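Local structure of S12 family peptidase (Streptomyces sp. 82F2, 3WWX) at residues D46-R50 with A203-S209; T59-L63 with A166-I170; V85-H91 with A143-P148. The protein probably hydrolyses amide bonds with preference for D-configured substrates, as a serine peptidase of family S12 built on the beta-lactamase fold. All coordinates share one frame; numbering follows the deposited sequence.

Interaction 1 (D46-R50 with A203-S209)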
ATOM      1  N   ASP A  46      13.264   1.504 -15.018  1.00 12.00           N
ATOM      2  CA  ASP A  46      12.658   0.202 -14.747  1.00 11.91           C
ATOM      3  C   ASP A  46      12.987  -0.325 -13.340  1.00 10.36           C
ATOM      4  O   ASP A  46      12.778  -1.512 -13.043  1.00 10.59           O
ATOM      5  CB  ASP A  46      13.105  -0.792 -15.807  1.00 14.34           C
ATOM      6  CG  ASP A  46      12.621  -0.400 -17.202  1.00 17.68           C
ATOM      7  OD1 ASP A  46      11.427  -0.075 -17.365  1.00 18.19           O
ATOM      8  OD2 ASP A  46      13.458  -0.398 -18.136  1.00 24.63           O
ATOM      9  N   ASP A  47      13.485   0.554 -12.478  1.00 11.23           N
ATOM     10  CA  ASP A  47      13.839   0.134 -11.113  1.00  9.53           C
ATOM     11  C   ASP A  47      12.645  -0.486 -10.399  1.00 10.42           C
ATOM     12  O   ASP A  47      11.499   0.017 -10.461  1.00 10.80           O
ATOM     13  CB  ASP A  47      14.389   1.275 -10.260  1.00 11.28           C
ATOM     14  CG  ASP A  47      15.841   1.633 -10.586  1.00  9.46           C
ATOM     15  OD1 ASP A  47      16.447   0.969 -11.462  1.00 13.55           O
ATOM     16  OD2 ASP A  47      16.338   2.595  -9.965  1.00 12.05           O
ATOM     17  N   ARG A  48      12.942  -1.569  -9.700  1.00  9.90           N
ATOM     18  CA  ARG A  48      11.976  -2.241  -8.847  1.00  9.07           C
ATOM     19  C   ARG A  48      12.165  -1.727  -7.434  1.00 10.09           C
ATOM     20  O   ARG A  48      13.286  -1.423  -7.013  1.00 11.40           O
ATOM     21  CB  ARG A  48      12.181  -3.760  -8.938  1.00 10.83           C
ATOM     22  CG  ARG A  48      11.949  -4.271 -10.371  1.00 12.55           C
ATOM     23  CD  ARG A  48      12.122  -5.779 -10.606  1.00 13.32           C
ATOM     24  NE  ARG A  48      11.959  -6.044 -12.032  1.00 15.59           N
ATOM     25  CZ  ARG A  48      11.961  -7.246 -12.607  1.00 18.62           C
ATOM     26  NH1 ARG A  48      12.096  -8.331 -11.897  1.00 17.68           N
ATOM     27  NH2 ARG A  48      11.807  -7.348 -13.918  1.00 23.46           N
ATOM     28  N   TYR A  49      11.073  -1.643  -6.695  1.00  9.02           N
ATOM     29  CA  TYR A  49      11.089  -1.053  -5.367  1.00  8.01           C
ATOM     30  C   TYR A  49      10.018  -1.670  -4.494  1.00  8.56           C
ATOM     31  O   TYR A  49       9.045  -2.270  -4.973  1.00  8.62           O
ATOM     32  CB  TYR A  49      10.922   0.474  -5.456  1.00 10.09           C
ATOM     33  CG  TYR A  49       9.840   0.967  -6.411  1.00  9.88           C
ATOM     34  CD1 TYR A  49      10.130   1.247  -7.728  1.00  8.97           C
ATOM     35  CD2 TYR A  49       8.542   1.162  -5.986  1.00 10.27           C
ATOM     36  CE1 TYR A  49       9.164   1.724  -8.597  1.00  9.25           C
ATOM     37  CE2 TYR A  49       7.554   1.617  -6.856  1.00  9.41           C
ATOM     38  CZ  TYR A  49       7.875   1.906  -8.158  1.00  9.72           C
ATOM     39  OH  TYR A  49       6.906   2.398  -9.025  1.00 10.25           O
ATOM     40  N   ARG A  50      10.225  -1.541  -3.193  1.00  8.80           N
ATOM     41  CA  ARG A  50       9.264  -1.963  -2.193  1.00  8.84           C
ATOM     42  C   ARG A  50       8.082  -1.020  -2.234  1.00  7.94           C
ATOM     43  O   ARG A  50       8.219   0.171  -1.912  1.00  9.47           O
ATOM     44  CB  ARG A  50       9.933  -1.938  -0.821  1.00  7.85           C
ATOM     45  CG  ARG A  50      11.151  -2.860  -0.724  1.00  8.80           C
ATOM     46  CD  ARG A  50      11.587  -3.025   0.738  1.00  8.36           C
ATOM     47  NE  ARG A  50      12.862  -3.740   0.828  1.00  9.02           N
ATOM     48  CZ  ARG A  50      12.989  -5.056   0.685  1.00  8.05           C
ATOM     49  NH1 ARG A  50      11.935  -5.822   0.525  1.00  9.25           N
ATOM     50  NH2 ARG A  50      14.186  -5.612   0.721  1.00  9.49           N
ATOM     51  N   ALA A 203      16.336  -9.852  -0.175  1.00 10.01           N
ATOM     52  CA  ALA A 203      17.068  -9.304  -1.313  1.00 10.23           C
ATOM     53  C   ALA A 203      16.170  -8.502  -2.229  1.00 10.63           C
ATOM     54  O   ALA A 203      14.949  -8.701  -2.257  1.00 10.97           O
ATOM     55  CB  ALA A 203      17.754 -10.420  -2.097  1.00 10.48           C
ATOM     56  N   MET A 204      16.782  -7.590  -2.975  1.00 10.94           N
ATOM     57  CA  MET A 204      16.095  -6.813  -4.017  1.00  9.28           C
ATOM     58  C   MET A 204      16.411  -7.358  -5.391  1.00 11.09           C
ATOM     59  O   MET A 204      17.566  -7.659  -5.671  1.00 12.74           O
ATOM     60  CB  MET A 204      16.506  -5.337  -3.950  1.00 11.32           C
ATOM     61  CG  MET A 204      15.991  -4.606  -2.718  1.00 10.50           C
ATOM     62  SD  MET A 204      14.204  -4.433  -2.682  1.00 10.64           S
ATOM     63  CE  MET A 204      13.846  -3.415  -4.120  1.00 10.45           C
ATOM     64  N   PRO A 205      15.398  -7.479  -6.260  1.00 10.40           N
ATOM     65  CA  PRO A 205      15.643  -7.886  -7.652  1.00 10.92           C
ATOM     66  C   PRO A 205      16.266  -6.759  -8.446  1.00 11.65           C
ATOM     67  O   PRO A 205      16.282  -5.599  -8.004  1.00 14.18           O
ATOM     68  CB  PRO A 205      14.241  -8.197  -8.185  1.00 12.08           C
ATOM     69  CG  PRO A 205      13.345  -7.250  -7.366  1.00 14.20           C
ATOM     70  CD  PRO A 205      13.972  -7.202  -5.998  1.00 11.01           C
ATOM     71  N   GLU A 206      16.789  -7.105  -9.610  1.00 12.39           N
ATOM     72  CA  GLU A 206      17.261  -6.136 -10.574  1.00 12.29           C
ATOM     73  C   GLU A 206      16.164  -5.825 -11.574  1.00 12.85           C
ATOM     74  O   GLU A 206      15.283  -6.643 -11.802  1.00 15.40           O
ATOM     75  CB  GLU A 206      18.415  -6.720 -11.380  1.00 16.77           C
ATOM     76  CG  GLU A 206      19.587  -7.161 -10.580  1.00 17.97           C
ATOM     77  CD  GLU A 206      20.219  -6.048  -9.821  1.00 20.81           C
ATOM     78  OE1 GLU A 206      20.550  -6.269  -8.637  1.00 27.67           O
ATOM     79  OE2 GLU A 206      20.381  -4.947 -10.404  1.00 25.24           O
ATOM     80  N   PRO A 207      16.219  -4.619 -12.169  1.00 13.71           N
ATOM     81  CA  PRO A 207      17.077  -3.516 -11.759  1.00 12.87           C
ATOM     82  C   PRO A 207      16.546  -2.845 -10.498  1.00 10.91           C
ATOM     83  O   PRO A 207      15.344  -2.833 -10.258  1.00 12.79           O
ATOM     84  CB  PRO A 207      17.008  -2.552 -12.953  1.00 14.58           C
ATOM     85  CG  PRO A 207      15.859  -2.960 -13.741  1.00 16.09           C
ATOM     86  CD  PRO A 207      15.303  -4.221 -13.245  1.00 14.69           C
ATOM     87  N   SER A 208      17.451  -2.321  -9.689  1.00 13.39           N
ATOM     88  CA  SER A 208      17.044  -1.526  -8.549  1.00 13.07           C
ATOM     89  C   SER A 208      18.168  -0.596  -8.166  1.00 13.79           C
ATOM     90  O   SER A 208      19.346  -0.886  -8.430  1.00 18.23           O
ATOM     91  CB  SER A 208      16.652  -2.441  -7.391  1.00 14.49           C
ATOM     92  OG  SER A 208      17.743  -3.269  -7.024  1.00 16.85           O
ATOM     93  N   SER A 209      17.813   0.532  -7.576  1.00 11.84           N
ATOM     94  CA  SER A 209      18.757   1.409  -6.934  1.00 11.37           C
ATOM     95  C   SER A 209      18.678   1.164  -5.429  1.00 11.01           C
ATOM     96  O   SER A 209      17.729   0.549  -4.949  1.00 12.03           O
ATOM     97  CB  SER A 209      18.395   2.862  -7.256  1.00 12.15           C
ATOM     98  OG  SER A 209      18.582   3.130  -8.642  1.00 14.03           O
TER
HETATM   99  O   HOH W   1      14.933   0.756  -6.780  1.00 10.85           O
HETATM  100  O   HOH W   2      12.948  -8.338  -0.209  1.00 10.26           O
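R48 and P207 meet through main chain and side chain where the approach to strand 49-50 of this beta-lactamase fold runs beside the irregular, proline-rich loop 203-209. R48 N gives a backbone hydrogen bond of 2.8 Å to P207 O, the one direct main-chain bond between the segments. From there the R48 side chain stretches out, extended from CG to NE, with its guanidinium lying so that E206 O sits over one face, 3.2 Å above the plane. The carbonyl oxygen lies above the group without a hydrogen bond: NE is near it, but the angle is poor. P205 CG packs on R48 CD at 3.8 Å, and the ring of P207, which follows a cis peptide bond, rests its CG against D46 O.

R50 is treated similarly by M204, whose side chain curls back on itself (chi2 -66°), lays SD over one guanidinium face, 3.5 Å above the plane, and carries CE on to R48 O and the CA of Y49. Outside the pair, R50 NH2 bonds to S227 O, while water 2, in the guanidinium plane, joins R50 NH1 to A203 O; water 1 similarly links R48 O with S209 N. D47 closes the other end. Its OD2 also pairs with R43 in a salt bridge, and S209 OG donates to it at 2.7 Å on the syn side, 30° out of the carboxylate plane.

Interaction 2 (T59-L63 with A166-I170)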
ATOM      1  N   THR A  59      -4.310  -7.017  -1.501  1.00  9.30           N
ATOM      2  CA  THR A  59      -5.001  -7.765  -0.466  1.00  9.65           C
ATOM      3  C   THR A  59      -6.516  -7.581  -0.525  1.00 11.16           C
ATOM      4  O   THR A  59      -7.280  -8.571  -0.473  1.00 11.04           O
ATOM      5  CB  THR A  59      -4.439  -7.339   0.902  1.00  9.26           C
ATOM      6  OG1 THR A  59      -3.036  -7.615   0.902  1.00  9.88           O
ATOM      7  CG2 THR A  59      -5.120  -8.054   2.053  1.00 10.49           C
ATOM      8  N   ALA A  60      -6.964  -6.330  -0.660  1.00 10.24           N
ATOM      9  CA  ALA A  60      -8.403  -6.046  -0.765  1.00  9.03           C
ATOM     10  C   ALA A  60      -9.012  -6.663  -2.012  1.00 10.91           C
ATOM     11  O   ALA A  60     -10.132  -7.174  -1.964  1.00 11.00           O
ATOM     12  CB  ALA A  60      -8.662  -4.558  -0.738  1.00 10.12           C
ATOM     13  N   THR A  61      -8.295  -6.617  -3.120  1.00 11.20           N
ATOM     14  CA  THR A  61      -8.804  -7.185  -4.373  1.00  9.92           C
ATOM     15  C   THR A  61      -9.076  -8.676  -4.212  1.00 12.38           C
ATOM     16  O   THR A  61     -10.106  -9.171  -4.646  1.00 11.52           O
ATOM     17  CB  THR A  61      -7.822  -6.939  -5.531  1.00 10.90           C
ATOM     18  OG1 THR A  61      -7.701  -5.530  -5.757  1.00 10.73           O
ATOM     19  CG2 THR A  61      -8.323  -7.581  -6.837  1.00 11.11           C
ATOM     20  N   VAL A  62      -8.175  -9.387  -3.566  1.00  9.91           N
ATOM     21  CA  VAL A  62      -8.378 -10.823  -3.356  1.00  9.73           C
ATOM     22  C   VAL A  62      -9.636 -11.065  -2.539  1.00 13.15           C
ATOM     23  O   VAL A  62     -10.449 -11.926  -2.881  1.00 12.97           O
ATOM     24  CB  VAL A  62      -7.166 -11.461  -2.673  1.00 10.87           C
ATOM     25  CG1 VAL A  62      -7.479 -12.883  -2.220  1.00 12.08           C
ATOM     26  CG2 VAL A  62      -5.979 -11.438  -3.604  1.00 12.18           C
ATOM     27  N   LEU A  63      -9.830 -10.319  -1.454  1.00 11.21           N
ATOM     28  CA  LEU A  63     -11.008 -10.539  -0.622  1.00 10.52           C
ATOM     29  C   LEU A  63     -12.280 -10.207  -1.369  1.00 13.65           C
ATOM     30  O   LEU A  63     -13.299 -10.869  -1.174  1.00 13.63           O
ATOM     31  CB  LEU A  63     -10.932  -9.743   0.672  1.00 12.93           C
ATOM     32  CG  LEU A  63     -10.072 -10.465   1.692  1.00 11.11           C
ATOM     33  CD1 LEU A  63      -9.623  -9.494   2.752  1.00 13.91           C
ATOM     34  CD2 LEU A  63     -10.845 -11.626   2.327  1.00 12.75           C
ATOM     35  N   ALA A 166      -6.613  -8.977   7.496  1.00 10.14           N
ATOM     36  CA  ALA A 166      -7.245  -9.297   6.219  1.00 10.29           C
ATOM     37  C   ALA A 166      -6.507 -10.449   5.524  1.00 11.03           C
ATOM     38  O   ALA A 166      -7.133 -11.342   4.935  1.00 11.39           O
ATOM     39  CB  ALA A 166      -7.290  -8.072   5.346  1.00  9.56           C
ATOM     40  N   GLY A 167      -5.178 -10.448   5.570  1.00  9.90           N
ATOM     41  CA  GLY A 167      -4.397 -11.542   5.040  1.00 10.36           C
ATOM     42  C   GLY A 167      -4.717 -12.854   5.736  1.00 12.10           C
ATOM     43  O   GLY A 167      -4.788 -13.905   5.103  1.00 11.65           O
ATOM     44  N   MET A 168      -4.877 -12.803   7.048  1.00 11.76           N
ATOM     45  CA  MET A 168      -5.215 -14.006   7.802  1.00 13.18           C
ATOM     46  C   MET A 168      -6.593 -14.537   7.382  1.00 13.02           C
ATOM     47  O   MET A 168      -6.793 -15.765   7.322  1.00 13.97           O
ATOM     48  CB  MET A 168      -5.162 -13.717   9.303  1.00 11.86           C
ATOM     49  CG  MET A 168      -3.755 -13.482   9.780  1.00 12.07           C
ATOM     50  SD  MET A 168      -3.652 -12.774  11.442  1.00 17.04           S
ATOM     51  CE  MET A 168      -4.260 -14.122  12.402  1.00 22.54           C
ATOM     52  N   VAL A 169      -7.520 -13.642   7.067  1.00 12.20           N
ATOM     53  CA  VAL A 169      -8.859 -14.060   6.611  1.00 12.23           C
ATOM     54  C   VAL A 169      -8.720 -14.767   5.271  1.00 13.13           C
ATOM     55  O   VAL A 169      -9.345 -15.805   5.036  1.00 14.55           O
ATOM     56  CB  VAL A 169      -9.824 -12.876   6.511  1.00 11.61           C
ATOM     57  CG1 VAL A 169     -11.143 -13.291   5.860  1.00 13.18           C
ATOM     58  CG2 VAL A 169     -10.067 -12.263   7.874  1.00 12.93           C
ATOM     59  N   ILE A 170      -7.896 -14.220   4.379  1.00 11.94           N
ATOM     60  CA  ILE A 170      -7.670 -14.832   3.066  1.00 11.79           C
ATOM     61  C   ILE A 170      -7.149 -16.251   3.261  1.00 14.14           C
ATOM     62  O   ILE A 170      -7.617 -17.184   2.597  1.00 13.17           O
ATOM     63  CB  ILE A 170      -6.685 -14.025   2.197  1.00 12.01           C
ATOM     64  CG1 ILE A 170      -7.302 -12.695   1.770  1.00 11.69           C
ATOM     65  CG2 ILE A 170      -6.280 -14.827   0.952  1.00 11.83           C
ATOM     66  CD1 ILE A 170      -6.268 -11.703   1.146  1.00 12.64           C
TER
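I170 reaches across to T59, V62 and L63, and its side chain shows how one branched residue can fill the gap between two helices of the all-helical part of a beta-lactamase fold. The short axes lie 10.0 Å apart and run 37° from parallel. From CB two branches part. CG2, which stands anti to the backbone N (chi1 of -69° places CG1 anti to the carbonyl carbon instead), takes the side of V62 and lies 3.9 Å from V62 CG1. CG1 goes to L63, coming within 3.6 Å of L63 CG and nearly as close to its CD2. With chi2 at 168° the chain then runs on extended, and CD1 ends between T59 and V62: 3.7 Å from the carbonyl oxygen of T59, 3.8 Å from V62 CG1, and beside T59 CG2.

L63 answers with its own fork. Its side chain crosses that of V169 at about a right angle, CD2 3.9 Å from V169 CG1, and CD1 settles on A166 CB at 3.8 Å. A166 CB also receives T59 CG2. That methyl faces the partner helix while T59 OG1 bonds to A236 O; the side-chain contacts are apolar, and no hydrogen bond crosses the interface. All seven touching residues are buried. Helix 178-187 adds a third wall, with Y178 against T59 and I170 and A181 against V62, while T61 of helix 55-68 packs on helices 244-255 and 262-268.

Interaction 3 (V85-H91 with A143-P148)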
ATOM      1  N   VAL A  85      -9.046 -14.233  17.924  1.00 17.42           N
ATOM      2  CA  VAL A  85      -7.816 -13.534  17.537  1.00 16.00           C
ATOM      3  C   VAL A  85      -7.858 -12.064  17.906  1.00 15.20           C
ATOM      4  O   VAL A  85      -6.845 -11.507  18.330  1.00 14.40           O
ATOM      5  CB  VAL A  85      -7.555 -13.694  16.022  1.00 14.01           C
ATOM      6  CG1 VAL A  85      -6.343 -12.855  15.542  1.00 13.92           C
ATOM      7  CG2 VAL A  85      -7.323 -15.157  15.704  1.00 16.40           C
ATOM      8  N   VAL A  86      -9.003 -11.421  17.715  1.00 15.51           N
ATOM      9  CA  VAL A  86      -9.132  -9.992  18.004  1.00 14.68           C
ATOM     10  C   VAL A  86      -9.935  -9.842  19.298  1.00 15.26           C
ATOM     11  O   VAL A  86     -11.160  -9.754  19.252  1.00 16.23           O
ATOM     12  CB  VAL A  86      -9.796  -9.259  16.812  1.00 14.99           C
ATOM     13  CG1 VAL A  86      -9.910  -7.756  17.086  1.00 14.87           C
ATOM     14  CG2 VAL A  86      -8.999  -9.488  15.517  1.00 17.46           C
ATOM     15  N   ARG A  87      -9.260  -9.858  20.461  1.00 15.21           N
ATOM     16  CA  ARG A  87      -9.948  -9.831  21.773  1.00 16.89           C
ATOM     17  C   ARG A  87      -9.289  -8.968  22.874  1.00 20.11           C
ATOM     18  O   ARG A  87      -9.780  -8.875  23.995  1.00 21.61           O
ATOM     19  CB  ARG A  87     -10.052 -11.263  22.338  1.00 21.65           C
ATOM     20  CG  ARG A  87     -10.889 -12.199  21.510  1.00 23.65           C
ATOM     21  CD  ARG A  87     -12.350 -11.768  21.502  1.00 28.95           C
ATOM     22  NE  ARG A  87     -13.215 -12.861  21.068  1.00 28.07           N
ATOM     23  CZ  ARG A  87     -13.723 -13.781  21.884  1.00 36.65           C
ATOM     24  NH1 ARG A  87     -13.474 -13.739  23.190  1.00 35.23           N
ATOM     25  NH2 ARG A  87     -14.485 -14.745  21.393  1.00 30.78           N
ATOM     26  N   GLY A  88      -8.179  -8.345  22.567  1.00 14.47           N
ATOM     27  CA  GLY A  88      -7.348  -7.781  23.621  1.00 13.13           C
ATOM     28  C   GLY A  88      -7.689  -6.377  24.042  1.00 11.59           C
ATOM     29  O   GLY A  88      -7.878  -5.501  23.210  1.00 11.47           O
ATOM     30  N   ASN A  89      -7.763  -6.154  25.355  1.00 12.42           N
ATOM     31  CA  ASN A  89      -7.885  -4.835  25.951  1.00 12.52           C
ATOM     32  C   ASN A  89      -8.959  -3.960  25.301  1.00 12.78           C
ATOM     33  O   ASN A  89      -8.710  -2.787  25.027  1.00 13.22           O
ATOM     34  CB  ASN A  89      -6.516  -4.130  25.916  1.00 11.17           C
ATOM     35  CG  ASN A  89      -6.317  -3.133  27.058  1.00 15.91           C
ATOM     36  OD1 ASN A  89      -7.251  -2.809  27.780  1.00 17.35           O
ATOM     37  ND2 ASN A  89      -5.090  -2.630  27.211  1.00 12.45           N
ATOM     38  N   GLY A  90     -10.122  -4.551  25.024  1.00 14.30           N
ATOM     39  CA  GLY A  90     -11.240  -3.839  24.439  1.00 14.62           C
ATOM     40  C   GLY A  90     -11.477  -4.138  22.969  1.00 16.95           C
ATOM     41  O   GLY A  90     -12.567  -3.889  22.445  1.00 16.65           O
ATOM     42  N   HIS A  91     -10.465  -4.644  22.280  1.00 14.31           N
ATOM     43  CA  HIS A  91     -10.671  -5.084  20.904  1.00 13.46           C
ATOM     44  C   HIS A  91     -11.648  -6.243  20.889  1.00 17.54           C
ATOM     45  O   HIS A  91     -11.553  -7.149  21.706  1.00 16.21           O
ATOM     46  CB  HIS A  91      -9.352  -5.555  20.289  1.00 12.21           C
ATOM     47  CG  HIS A  91      -8.410  -4.444  19.932  1.00 13.62           C
ATOM     48  ND1 HIS A  91      -7.374  -4.021  20.753  1.00 11.71           N
ATOM     49  CD2 HIS A  91      -8.341  -3.663  18.829  1.00 11.99           C
ATOM     50  CE1 HIS A  91      -6.709  -3.054  20.158  1.00 11.17           C
ATOM     51  NE2 HIS A  91      -7.281  -2.816  18.985  1.00 11.34           N
ATOM     52  N   ALA A 143      -0.456  -5.622  18.706  1.00  9.74           N
ATOM     53  CA  ALA A 143      -1.587  -4.706  18.793  1.00  9.81           C
ATOM     54  C   ALA A 143      -2.548  -5.022  19.919  1.00 10.20           C
ATOM     55  O   ALA A 143      -3.132  -4.111  20.501  1.00 10.65           O
ATOM     56  CB  ALA A 143      -2.335  -4.676  17.449  1.00 10.59           C
ATOM     57  N   MET A 144      -2.707  -6.304  20.238  1.00  9.70           N
ATOM     58  CA  MET A 144      -3.734  -6.745  21.181  1.00 10.05           C
ATOM     59  C   MET A 144      -3.375  -6.496  22.648  1.00 11.09           C
ATOM     60  O   MET A 144      -4.197  -6.746  23.525  1.00 11.59           O
ATOM     61  CB  MET A 144      -4.068  -8.212  20.930  1.00 11.25           C
ATOM     62  CG  MET A 144      -4.748  -8.448  19.567  1.00 11.62           C
ATOM     63  SD  MET A 144      -6.330  -7.633  19.345  1.00 11.91           S
ATOM     64  CE  MET A 144      -5.864  -6.200  18.358  1.00 12.98           C
ATOM     65  N   ALA A 145      -2.192  -5.965  22.913  1.00 10.75           N
ATOM     66  CA  ALA A 145      -1.869  -5.477  24.254  1.00 11.57           C
ATOM     67  C   ALA A 145      -2.623  -4.195  24.565  1.00 13.14           C
ATOM     68  O   ALA A 145      -2.785  -3.825  25.729  1.00 13.36           O
ATOM     69  CB  ALA A 145      -0.382  -5.231  24.360  1.00 13.39           C
ATOM     70  N   HIS A 146      -3.113  -3.532  23.522  1.00 10.80           N
ATOM     71  CA  HIS A 146      -3.537  -2.149  23.628  1.00 11.22           C
ATOM     72  C   HIS A 146      -5.024  -1.975  23.420  1.00 10.22           C
ATOM     73  O   HIS A 146      -5.686  -2.833  22.847  1.00 10.88           O
ATOM     74  CB  HIS A 146      -2.829  -1.325  22.557  1.00 12.89           C
ATOM     75  CG  HIS A 146      -1.342  -1.398  22.629  1.00 11.64           C
ATOM     76  ND1 HIS A 146      -0.629  -0.827  23.666  1.00 17.59           N
ATOM     77  CD2 HIS A 146      -0.430  -2.004  21.834  1.00  9.61           C
ATOM     78  CE1 HIS A 146       0.660  -1.051  23.484  1.00 19.21           C
ATOM     79  NE2 HIS A 146       0.810  -1.754  22.371  1.00 13.35           N
ATOM     80  N   GLU A 147      -5.541  -0.833  23.870  1.00 12.49           N
ATOM     81  CA  GLU A 147      -6.928  -0.476  23.643  1.00 14.27           C
ATOM     82  C   GLU A 147      -7.129  -0.060  22.194  1.00 11.70           C
ATOM     83  O   GLU A 147      -6.244   0.505  21.588  1.00 11.83           O
ATOM     84  CB  GLU A 147      -7.307   0.694  24.560  1.00 14.44           C
ATOM     85  CG  GLU A 147      -8.785   0.980  24.652  1.00 25.34           C
ATOM     86  CD  GLU A 147      -9.127   2.010  25.732  1.00 29.35           C
ATOM     87  OE1 GLU A 147      -8.344   2.974  25.942  1.00 28.21           O
ATOM     88  OE2 GLU A 147     -10.190   1.847  26.364  1.00 28.34           O
ATOM     89  N   PRO A 148      -8.316  -0.304  21.641  1.00 12.09           N
ATOM     90  CA  PRO A 148      -8.621   0.244  20.316  1.00 11.12           C
ATOM     91  C   PRO A 148      -8.537   1.754  20.275  1.00 12.54           C
ATOM     92  O   PRO A 148      -8.644   2.427  21.298  1.00 12.82           O
ATOM     93  CB  PRO A 148     -10.081  -0.180  20.098  1.00 14.02           C
ATOM     94  CG  PRO A 148     -10.290  -1.322  20.993  1.00 15.99           C
ATOM     95  CD  PRO A 148      -9.448  -1.066  22.194  1.00 14.01           C
TER
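M144 and H91 meet face-on, and each has much surface buried by the opposite segment. The H91 ring is held between M144 CE on one face and P148 CG on the other, a compact example of how one ring can join a loop to the helix 136-144 region. The side chain of M144, on that helix, curls round to bring CE over the centre of the H91 ring, 3.4 Å from the centroid and 7° off the normal, a CH-pi contact. SD lies obliquely to the same ring and touches the backbone at V86 and R87. On the opposite face the pyrrolidine ring of P148 supplies the second CH-pi contact, with CG 3.7 Å from the centroid. The P148 ring runs counter to the H91 side chain.

The edge of the ring is polar. H91 ND1 donates to G88 O at 2.9 Å, nearly in the ring plane, and that oxygen also accepts from H91 N, a double grip within the turn 88-91. Across the ring, H91 NE2 is bonded to the backbone N of Y109, so both ring nitrogens have partners and the imidazole's rotation is set. G88 CA approaches M144 O at 3.3 Å, a CA-H...O contact; the lack of a side chain on G88 allows it to come this near.

N89 fastens the tip of the turn. A chi1 of -151° swings its amide toward the other segment, where ND2 gives A145 O a 3.0 Å hydrogen bond with an N-H...O angle of 166°; N89 O in turn receives E147 CA.

Since NE2 is bonded to a backbone N-H while ND1 donates, the neutral tautomer protonated on ND1 is likely for H91, which would suit a ring held between two apolar groups.

The three contacts are nested along the chain: interaction 3 lies inside the loop closed by interaction 2, which itself lies inside the loop closed by interaction 1. Interactions 2 and 3 touch, M168 CE packing on V85 CG1 at 4.0 Å, so helix 160-174 serves the helix pair on one side and the 85-91 loop on another; their centres are 21 Å apart. Interaction 1 stands apart, about 13 Å from interaction 2 and 22 Å from interaction 3 between nearest atoms, and on the opposite side of the chain's centre from interaction 3. The side chain of R50 in interaction 1 comes to about 9 Å from the bound octane 1,8-diamine, whose pocket includes S213 and H306.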